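PDB 1VPY: PROTEIN (hypothetical protein EF0366) from Enterococcus faecalis, which is of unknown function, a DUF72 family member that folds as a TIM alpha/beta barrel and was crystallised with zinc ions. Local coordinates for residues P146-Q158 with S175-V189. Residues are numbered along the deposited sequence; the frame is centred on the assembly and turned at random.
Sequences PIAIELRNNSWYQ and SLVIVDEPQIPTNPV
The ring of Y157 meets L176 CD2 and V189 CG1 obliquely, and N153 O lies at its edge, in the ring plane. The same N153 O lies at the edge of the W156 ring, while L151 CD2 rests on one face of that indole. The rings belong to the loop that follows strand 147-150 of the TIM barrel. Its parallel neighbour is strand 175-180, and Y157 reaches back to L176 near the start of that strand. Helix 162-171 links the strands as a beta-alpha-beta unit and supplies M165 against both rings. S175 N donates to I147 O, I149 N to S175 O, and V177 N to I149 O at 2.7 Å. Past the last of these bonds, two waters join Y157 OH to V177 O, and one of them also donates to neither strand but accepts from L151 N. E150 CG is anti to the backbone N (chi1 -166°), which lays its chain over V177 and V179 CG1. Its carboxylate also pairs with R204 and H206. R152 NH1 forms salt bridges to two acids: E150 OE2 at 2.7 Å, where the hydrogen bond is weakly angled, and E181 OE1 at 3.4 Å. It probably offsets their like charges. The guanidinium and the E181 carboxylate are turned 67° apart. Further along, P188 CD packs on N154 CG. N187 OD1 takes two bonds from N154: the backbone N from above its carbonyl plane at 3.2 Å, and ND2 at 2.8 Å.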
ATOM      1  N   PRO A 146       4.719  -2.987 -10.799  1.00 40.63           N
ATOM      2  CA  PRO A 146       4.812  -3.394  -9.393  1.00 39.90           C
ATOM      3  C   PRO A 146       3.474  -3.248  -8.665  1.00 39.34           C
ATOM      4  O   PRO A 146       2.963  -2.137  -8.523  1.00 39.39           O
ATOM      5  CB  PRO A 146       5.850  -2.425  -8.820  1.00 40.00           C
ATOM      6  CG  PRO A 146       5.761  -1.213  -9.696  1.00 40.16           C
ATOM      7  CD  PRO A 146       5.432  -1.719 -11.060  1.00 40.43           C
ATOM      8  N   ILE A 147       2.914  -4.368  -8.217  1.00 38.59           N
ATOM      9  CA  ILE A 147       1.612  -4.367  -7.553  1.00 37.89           C
ATOM     10  C   ILE A 147       1.722  -4.804  -6.093  1.00 37.60           C
ATOM     11  O   ILE A 147       2.193  -5.903  -5.795  1.00 37.49           O
ATOM     12  CB  ILE A 147       0.591  -5.273  -8.280  1.00 37.73           C
ATOM     13  CG1 ILE A 147       0.414  -4.846  -9.742  1.00 37.98           C
ATOM     14  CG2 ILE A 147      -0.744  -5.277  -7.551  1.00 37.67           C
ATOM     15  CD1 ILE A 147       0.018  -3.390  -9.938  1.00 38.66           C
ATOM     16  N   ALA A 148       1.297  -3.926  -5.189  1.00 36.91           N
ATOM     17  CA  ALA A 148       1.193  -4.271  -3.789  1.00 36.56           C
ATOM     18  C   ALA A 148      -0.261  -4.618  -3.510  1.00 36.46           C
ATOM     19  O   ALA A 148      -1.159  -3.792  -3.710  1.00 36.75           O
ATOM     20  CB  ALA A 148       1.657  -3.122  -2.922  1.00 36.40           C
ATOM     21  N   ILE A 149      -0.491  -5.851  -3.072  1.00 36.19           N
ATOM     22  CA  ILE A 149      -1.838  -6.346  -2.776  1.00 35.94           C
ATOM     23  C   ILE A 149      -2.056  -6.269  -1.266  1.00 36.18           C
ATOM     24  O   ILE A 149      -1.204  -6.704  -0.487  1.00 36.32           O
ATOM     25  CB  ILE A 149      -2.004  -7.829  -3.252  1.00 35.72           C
ATOM     26  CG1 ILE A 149      -1.864  -7.963  -4.781  1.00 35.05           C
ATOM     27  CG2 ILE A 149      -3.280  -8.459  -2.708  1.00 35.45           C
ATOM     28  CD1 ILE A 149      -3.042  -7.462  -5.600  1.00 34.90           C
ATOM     29  N   GLU A 150      -3.187  -5.699  -0.860  1.00 36.50           N
ATOM     30  CA  GLU A 150      -3.605  -5.721   0.545  1.00 36.58           C
ATOM     31  C   GLU A 150      -4.960  -6.397   0.736  1.00 36.40           C
ATOM     32  O   GLU A 150      -5.882  -6.150  -0.034  1.00 36.47           O
ATOM     33  CB  GLU A 150      -3.655  -4.315   1.127  1.00 36.46           C
ATOM     34  CG  GLU A 150      -3.758  -4.329   2.631  1.00 36.92           C
ATOM     35  CD  GLU A 150      -3.971  -2.963   3.224  1.00 37.68           C
ATOM     36  OE1 GLU A 150      -3.271  -2.007   2.817  1.00 36.84           O
ATOM     37  OE2 GLU A 150      -4.838  -2.856   4.117  1.00 37.19           O
ATOM     38  N   LEU A 151      -5.067  -7.226   1.779  1.00 36.45           N
ATOM     39  CA  LEU A 151      -6.303  -7.956   2.111  1.00 36.39           C
ATOM     40  C   LEU A 151      -6.814  -7.607   3.521  1.00 36.87           C
ATOM     41  O   LEU A 151      -6.013  -7.292   4.409  1.00 36.48           O
ATOM     42  CB  LEU A 151      -6.066  -9.469   2.015  1.00 36.11           C
ATOM     43  CG  LEU A 151      -5.213 -10.033   0.869  1.00 35.30           C
ATOM     44  CD1 LEU A 151      -4.617 -11.370   1.247  1.00 33.80           C
ATOM     45  CD2 LEU A 151      -5.995 -10.142  -0.425  1.00 34.21           C
ATOM     46  N   ARG A 152      -8.140  -7.661   3.713  1.00 37.42           N
ATOM     47  CA  ARG A 152      -8.780  -7.429   5.027  1.00 38.02           C
ATOM     48  C   ARG A 152      -9.594  -8.627   5.492  1.00 38.28           C
ATOM     49  O   ARG A 152     -10.515  -8.477   6.301  1.00 38.49           O
ATOM     50  CB  ARG A 152      -9.716  -6.209   5.018  1.00 38.07           C
ATOM     51  CG  ARG A 152      -9.047  -4.870   4.857  1.00 39.33           C
ATOM     52  CD  ARG A 152      -9.684  -3.792   5.730  1.00 40.40           C
ATOM     53  NE  ARG A 152      -9.315  -2.441   5.291  1.00 41.76           N
ATOM     54  CZ  ARG A 152      -8.068  -1.972   5.236  1.00 43.54           C
ATOM     55  NH1 ARG A 152      -7.045  -2.739   5.584  1.00 44.58           N
ATOM     56  NH2 ARG A 152      -7.831  -0.731   4.821  1.00 44.67           N
ATOM     57  N   ASN A 153      -9.267  -9.808   4.982  1.00 38.59           N
ATOM     58  CA  ASN A 153      -9.993 -11.028   5.341  1.00 38.79           C
ATOM     59  C   ASN A 153      -9.037 -12.131   5.779  1.00 39.07           C
ATOM     60  O   ASN A 153      -8.105 -12.477   5.051  1.00 39.03           O
ATOM     61  CB  ASN A 153     -10.858 -11.492   4.168  1.00 38.60           C
ATOM     62  CG  ASN A 153     -11.744 -12.654   4.527  1.00 38.79           C
ATOM     63  OD1 ASN A 153     -11.278 -13.782   4.677  1.00 39.01           O
ATOM     64  ND2 ASN A 153     -13.036 -12.390   4.658  1.00 38.85           N
ATOM     65  N   ASN A 154      -9.279 -12.691   6.959  1.00 39.63           N
ATOM     66  CA  ASN A 154      -8.346 -13.646   7.560  1.00 40.27           C
ATOM     67  C   ASN A 154      -8.348 -15.059   6.965  1.00 40.61           C
ATOM     68  O   ASN A 154      -7.480 -15.864   7.311  1.00 40.80           O
ATOM     69  CB  ASN A 154      -8.549 -13.724   9.075  1.00 40.23           C
ATOM     70  CG  ASN A 154      -9.637 -14.706   9.462  1.00 41.04           C
ATOM     71  OD1 ASN A 154      -9.355 -15.785   9.986  1.00 42.06           O
ATOM     72  ND2 ASN A 154     -10.887 -14.349   9.184  1.00 41.35           N
ATOM     73  N   SER A 155      -9.306 -15.368   6.090  1.00 41.00           N
ATOM     74  CA  SER A 155      -9.378 -16.710   5.488  1.00 41.38           C
ATOM     75  C   SER A 155      -8.181 -16.970   4.575  1.00 41.64           C
ATOM     76  O   SER A 155      -7.717 -18.106   4.466  1.00 41.77           O
ATOM     77  CB  SER A 155     -10.703 -16.946   4.746  1.00 41.29           C
ATOM     78  OG  SER A 155     -10.763 -16.223   3.526  1.00 41.10           O
ATOM     79  N   TRP A 156      -7.691 -15.908   3.935  1.00 42.06           N
ATOM     80  CA  TRP A 156      -6.423 -15.922   3.197  1.00 42.53           C
ATOM     81  C   TRP A 156      -5.249 -16.353   4.080  1.00 42.69           C
ATOM     82  O   TRP A 156      -4.249 -16.868   3.580  1.00 42.77           O
ATOM     83  CB  TRP A 156      -6.099 -14.529   2.654  1.00 42.67           C
ATOM     84  CG  TRP A 156      -7.067 -13.980   1.648  1.00 43.23           C
ATOM     85  CD1 TRP A 156      -7.978 -12.981   1.849  1.00 43.57           C
ATOM     86  CD2 TRP A 156      -7.203 -14.373   0.276  1.00 43.63           C
ATOM     87  NE1 TRP A 156      -8.678 -12.736   0.693  1.00 43.88           N
ATOM     88  CE2 TRP A 156      -8.225 -13.579  -0.287  1.00 43.70           C
ATOM     89  CE3 TRP A 156      -6.566 -15.326  -0.531  1.00 44.00           C
ATOM     90  CZ2 TRP A 156      -8.621 -13.703  -1.624  1.00 43.31           C
ATOM     91  CZ3 TRP A 156      -6.965 -15.452  -1.857  1.00 43.63           C
ATOM     92  CH2 TRP A 156      -7.982 -14.643  -2.388  1.00 43.33           C
ATOM     93  N   TYR A 157      -5.378 -16.123   5.386  1.00 42.88           N
ATOM     94  CA  TYR A 157      -4.299 -16.353   6.342  1.00 43.05           C
ATOM     95  C   TYR A 157      -4.467 -17.609   7.194  1.00 43.34           C
ATOM     96  O   TYR A 157      -3.563 -17.955   7.961  1.00 43.38           O
ATOM     97  CB  TYR A 157      -4.141 -15.133   7.248  1.00 42.98           C
ATOM     98  CG  TYR A 157      -3.645 -13.901   6.527  1.00 42.93           C
ATOM     99  CD1 TYR A 157      -2.277 -13.650   6.395  1.00 42.65           C
ATOM    100  CD2 TYR A 157      -4.540 -12.984   5.979  1.00 42.95           C
ATOM    101  CE1 TYR A 157      -1.813 -12.512   5.737  1.00 42.96           C
ATOM    102  CE2 TYR A 157      -4.087 -11.844   5.316  1.00 42.88           C
ATOM    103  CZ  TYR A 157      -2.723 -11.613   5.201  1.00 42.89           C
ATOM    104  OH  TYR A 157      -2.278 -10.486   4.550  1.00 42.74           O
ATOM    105  N   GLN A 158      -5.614 -18.281   7.056  1.00 43.57           N
ATOM    106  CA  GLN A 158      -5.914 -19.499   7.810  1.00 43.76           C
ATOM    107  C   GLN A 158      -4.823 -20.551   7.607  1.00 44.10           C
ATOM    108  O   GLN A 158      -4.359 -20.747   6.482  1.00 43.99           O
ATOM    109  CB  GLN A 158      -7.287 -20.066   7.423  1.00 43.78           C
ATOM    110  CG  GLN A 158      -8.457 -19.457   8.189  1.00 43.57           C
ATOM    111  N   SER A 175       3.497  -8.076  -4.276  1.00 37.76           N
ATOM    112  CA  SER A 175       4.064  -7.697  -2.991  1.00 37.12           C
ATOM    113  C   SER A 175       2.941  -7.689  -1.944  1.00 36.81           C
ATOM    114  O   SER A 175       2.164  -6.733  -1.867  1.00 36.86           O
ATOM    115  CB  SER A 175       4.752  -6.337  -3.088  1.00 36.91           C
ATOM    116  OG  SER A 175       5.293  -5.971  -1.834  1.00 36.80           O
ATOM    117  N   LEU A 176       2.831  -8.761  -1.161  1.00 36.29           N
ATOM    118  CA  LEU A 176       1.717  -8.867  -0.210  1.00 36.20           C
ATOM    119  C   LEU A 176       1.928  -7.910   0.952  1.00 35.92           C
ATOM    120  O   LEU A 176       2.922  -8.004   1.679  1.00 35.94           O
ATOM    121  CB  LEU A 176       1.526 -10.293   0.296  1.00 36.02           C
ATOM    122  CG  LEU A 176       0.386 -10.500   1.301  1.00 36.47           C
ATOM    123  CD1 LEU A 176      -0.994 -10.357   0.645  1.00 36.65           C
ATOM    124  CD2 LEU A 176       0.506 -11.860   1.978  1.00 35.94           C
ATOM    125  N   VAL A 177       0.985  -6.990   1.114  1.00 35.43           N
ATOM    126  CA  VAL A 177       1.125  -5.916   2.085  1.00 35.17           C
ATOM    127  C   VAL A 177       1.081  -6.434   3.522  1.00 35.29           C
ATOM    128  O   VAL A 177       0.115  -7.095   3.930  1.00 35.48           O
ATOM    129  CB  VAL A 177       0.082  -4.806   1.847  1.00 35.02           C
ATOM    130  CG1 VAL A 177       0.033  -3.846   3.022  1.00 34.92           C
ATOM    131  CG2 VAL A 177       0.399  -4.047   0.534  1.00 34.61           C
ATOM    132  N   ILE A 178       2.148  -6.164   4.274  1.00 35.09           N
ATOM    133  CA  ILE A 178       2.182  -6.538   5.683  1.00 35.13           C
ATOM    134  C   ILE A 178       1.427  -5.484   6.482  1.00 35.15           C
ATOM    135  O   ILE A 178       1.767  -4.295   6.421  1.00 34.87           O
ATOM    136  CB  ILE A 178       3.616  -6.691   6.219  1.00 35.32           C
ATOM    137  CG1 ILE A 178       4.417  -7.636   5.312  1.00 34.61           C
ATOM    138  CG2 ILE A 178       3.568  -7.213   7.657  1.00 35.46           C
ATOM    139  CD1 ILE A 178       5.886  -7.587   5.513  1.00 33.19           C
ATOM    140  N   VAL A 179       0.394  -5.918   7.212  1.00 34.80           N
ATOM    141  CA  VAL A 179      -0.511  -4.972   7.867  1.00 34.67           C
ATOM    142  C   VAL A 179      -0.575  -5.039   9.393  1.00 34.71           C
ATOM    143  O   VAL A 179      -0.707  -6.112   9.981  1.00 34.82           O
ATOM    144  CB  VAL A 179      -1.949  -5.050   7.308  1.00 34.79           C
ATOM    145  CG1 VAL A 179      -1.974  -4.596   5.867  1.00 34.18           C
ATOM    146  CG2 VAL A 179      -2.543  -6.467   7.474  1.00 34.41           C
ATOM    147  N   ASP A 180      -0.478  -3.869  10.017  1.00 34.64           N
ATOM    148  CA  ASP A 180      -0.842  -3.712  11.415  1.00 34.32           C
ATOM    149  C   ASP A 180      -2.171  -2.982  11.426  1.00 34.13           C
ATOM    150  O   ASP A 180      -2.283  -1.886  10.878  1.00 33.98           O
ATOM    151  CB  ASP A 180       0.210  -2.919  12.187  1.00 34.19           C
ATOM    152  CG  ASP A 180      -0.034  -2.948  13.677  1.00 34.96           C
ATOM    153  OD1 ASP A 180      -0.034  -4.059  14.258  1.00 35.31           O
ATOM    154  OD2 ASP A 180      -0.252  -1.869  14.269  1.00 35.26           O
ATOM    155  N   GLU A 181      -3.182  -3.603  12.023  1.00 33.96           N
ATOM    156  CA  GLU A 181      -4.532  -3.057  11.998  1.00 34.10           C
ATOM    157  C   GLU A 181      -5.401  -3.626  13.133  1.00 34.22           C
ATOM    158  O   GLU A 181      -5.040  -4.635  13.745  1.00 34.41           O
ATOM    159  CB  GLU A 181      -5.170  -3.287  10.617  1.00 33.92           C
ATOM    160  CG  GLU A 181      -5.378  -4.749  10.241  1.00 34.22           C
ATOM    161  CD  GLU A 181      -5.993  -4.914   8.866  1.00 34.42           C
ATOM    162  OE1 GLU A 181      -5.316  -4.570   7.866  1.00 35.23           O
ATOM    163  OE2 GLU A 181      -7.150  -5.389   8.787  1.00 33.36           O
ATOM    164  N   PRO A 182      -6.542  -2.977  13.428  1.00 34.30           N
ATOM    165  CA  PRO A 182      -7.402  -3.412  14.526  1.00 34.49           C
ATOM    166  C   PRO A 182      -7.808  -4.883  14.425  1.00 34.57           C
ATOM    167  O   PRO A 182      -8.131  -5.368  13.343  1.00 34.77           O
ATOM    168  CB  PRO A 182      -8.627  -2.514  14.373  1.00 34.45           C
ATOM    169  CG  PRO A 182      -8.110  -1.312  13.720  1.00 34.29           C
ATOM    170  CD  PRO A 182      -7.098  -1.791  12.756  1.00 34.26           C
ATOM    171  N   GLN A 183      -7.779  -5.584  15.548  1.00 34.54           N
ATOM    172  CA  GLN A 183      -8.132  -6.992  15.555  1.00 34.70           C
ATOM    173  C   GLN A 183      -9.626  -7.190  15.807  1.00 34.72           C
ATOM    174  O   GLN A 183     -10.086  -7.093  16.945  1.00 34.57           O
ATOM    175  CB  GLN A 183      -7.293  -7.743  16.588  1.00 34.72           C
ATOM    176  CG  GLN A 183      -5.820  -7.815  16.227  1.00 34.72           C
ATOM    177  CD  GLN A 183      -5.580  -8.592  14.951  1.00 35.01           C
ATOM    178  OE1 GLN A 183      -5.859  -9.794  14.876  1.00 35.30           O
ATOM    179  NE2 GLN A 183      -5.067  -7.911  13.936  1.00 34.22           N
ATOM    180  N   ILE A 184     -10.378  -7.435  14.736  1.00 34.83           N
ATOM    181  CA  ILE A 184     -11.794  -7.789  14.859  1.00 35.23           C
ATOM    182  C   ILE A 184     -11.896  -9.277  15.227  1.00 35.16           C
ATOM    183  O   ILE A 184     -11.400 -10.128  14.486  1.00 35.19           O
ATOM    184  CB  ILE A 184     -12.597  -7.517  13.555  1.00 35.20           C
ATOM    185  CG1 ILE A 184     -12.305  -6.117  13.003  1.00 35.39           C
ATOM    186  CG2 ILE A 184     -14.093  -7.694  13.799  1.00 35.30           C
ATOM    187  CD1 ILE A 184     -12.721  -5.935  11.534  1.00 35.49           C
ATOM    188  N   PRO A 185     -12.521  -9.595  16.380  1.00 35.18           N
ATOM    189  CA  PRO A 185     -12.648 -10.999  16.820  1.00 35.27           C
ATOM    190  C   PRO A 185     -13.062 -11.964  15.692  1.00 35.23           C
ATOM    191  O   PRO A 185     -12.425 -13.006  15.509  1.00 35.29           O
ATOM    192  CB  PRO A 185     -13.739 -10.938  17.899  1.00 35.22           C
ATOM    193  CG  PRO A 185     -13.681  -9.543  18.436  1.00 35.36           C
ATOM    194  CD  PRO A 185     -13.138  -8.651  17.335  1.00 35.20           C
ATOM    195  N   THR A 186     -14.098 -11.590  14.937  1.00 35.17           N
ATOM    196  CA  THR A 186     -14.677 -12.423  13.875  1.00 35.06           C
ATOM    197  C   THR A 186     -13.915 -12.370  12.542  1.00 35.08           C
ATOM    198  O   THR A 186     -14.215 -13.129  11.617  1.00 34.90           O
ATOM    199  CB  THR A 186     -16.156 -12.040  13.609  1.00 35.16           C
ATOM    200  OG1 THR A 186     -16.239 -10.629  13.354  1.00 35.10           O
ATOM    201  CG2 THR A 186     -17.043 -12.411  14.799  1.00 34.17           C
ATOM    202  N   ASN A 187     -12.940 -11.471  12.439  1.00 35.22           N
ATOM    203  CA  ASN A 187     -12.118 -11.374  11.238  1.00 35.18           C
ATOM    204  C   ASN A 187     -10.698 -10.890  11.568  1.00 35.21           C
ATOM    205  O   ASN A 187     -10.290  -9.792  11.157  1.00 34.87           O
ATOM    206  CB  ASN A 187     -12.797 -10.466  10.205  1.00 35.36           C
ATOM    207  CG  ASN A 187     -12.355 -10.764   8.780  1.00 36.20           C
ATOM    208  OD1 ASN A 187     -12.050 -11.909   8.435  1.00 36.72           O
ATOM    209  ND2 ASN A 187     -12.326  -9.732   7.941  1.00 37.11           N
ATOM    210  N   PRO A 188      -9.937 -11.710  12.317  1.00 35.15           N
ATOM    211  CA  PRO A 188      -8.641 -11.242  12.805  1.00 35.16           C
ATOM    212  C   PRO A 188      -7.529 -11.292  11.746  1.00 35.08           C
ATOM    213  O   PRO A 188      -6.831 -12.308  11.616  1.00 35.25           O
ATOM    214  CB  PRO A 188      -8.352 -12.180  13.988  1.00 35.16           C
ATOM    215  CG  PRO A 188      -9.107 -13.430  13.690  1.00 34.99           C
ATOM    216  CD  PRO A 188     -10.227 -13.094  12.742  1.00 35.08           C
ATOM    217  N   VAL A 189      -7.378 -10.197  11.001  1.00 34.76           N
ATOM    218  CA  VAL A 189      -6.300 -10.052  10.021  1.00 34.43           C
ATOM    219  C   VAL A 189      -4.965  -9.875  10.748  1.00 34.45           C
ATOM    220  O   VAL A 189      -4.777  -8.881  11.448  1.00 34.50           O
ATOM    221  CB  VAL A 189      -6.528  -8.831   9.102  1.00 34.53           C
ATOM    222  CG1 VAL A 189      -5.372  -8.676   8.114  1.00 33.63           C
ATOM    223  CG2 VAL A 189      -7.853  -8.945   8.378  1.00 33.95           C
TER
HETATM  224  O   HOH W   1      -2.312  -7.879   3.178  1.00 30.55           O
HETATM  225  O   HOH W   2       0.183  -9.476   4.985  1.00 37.23           O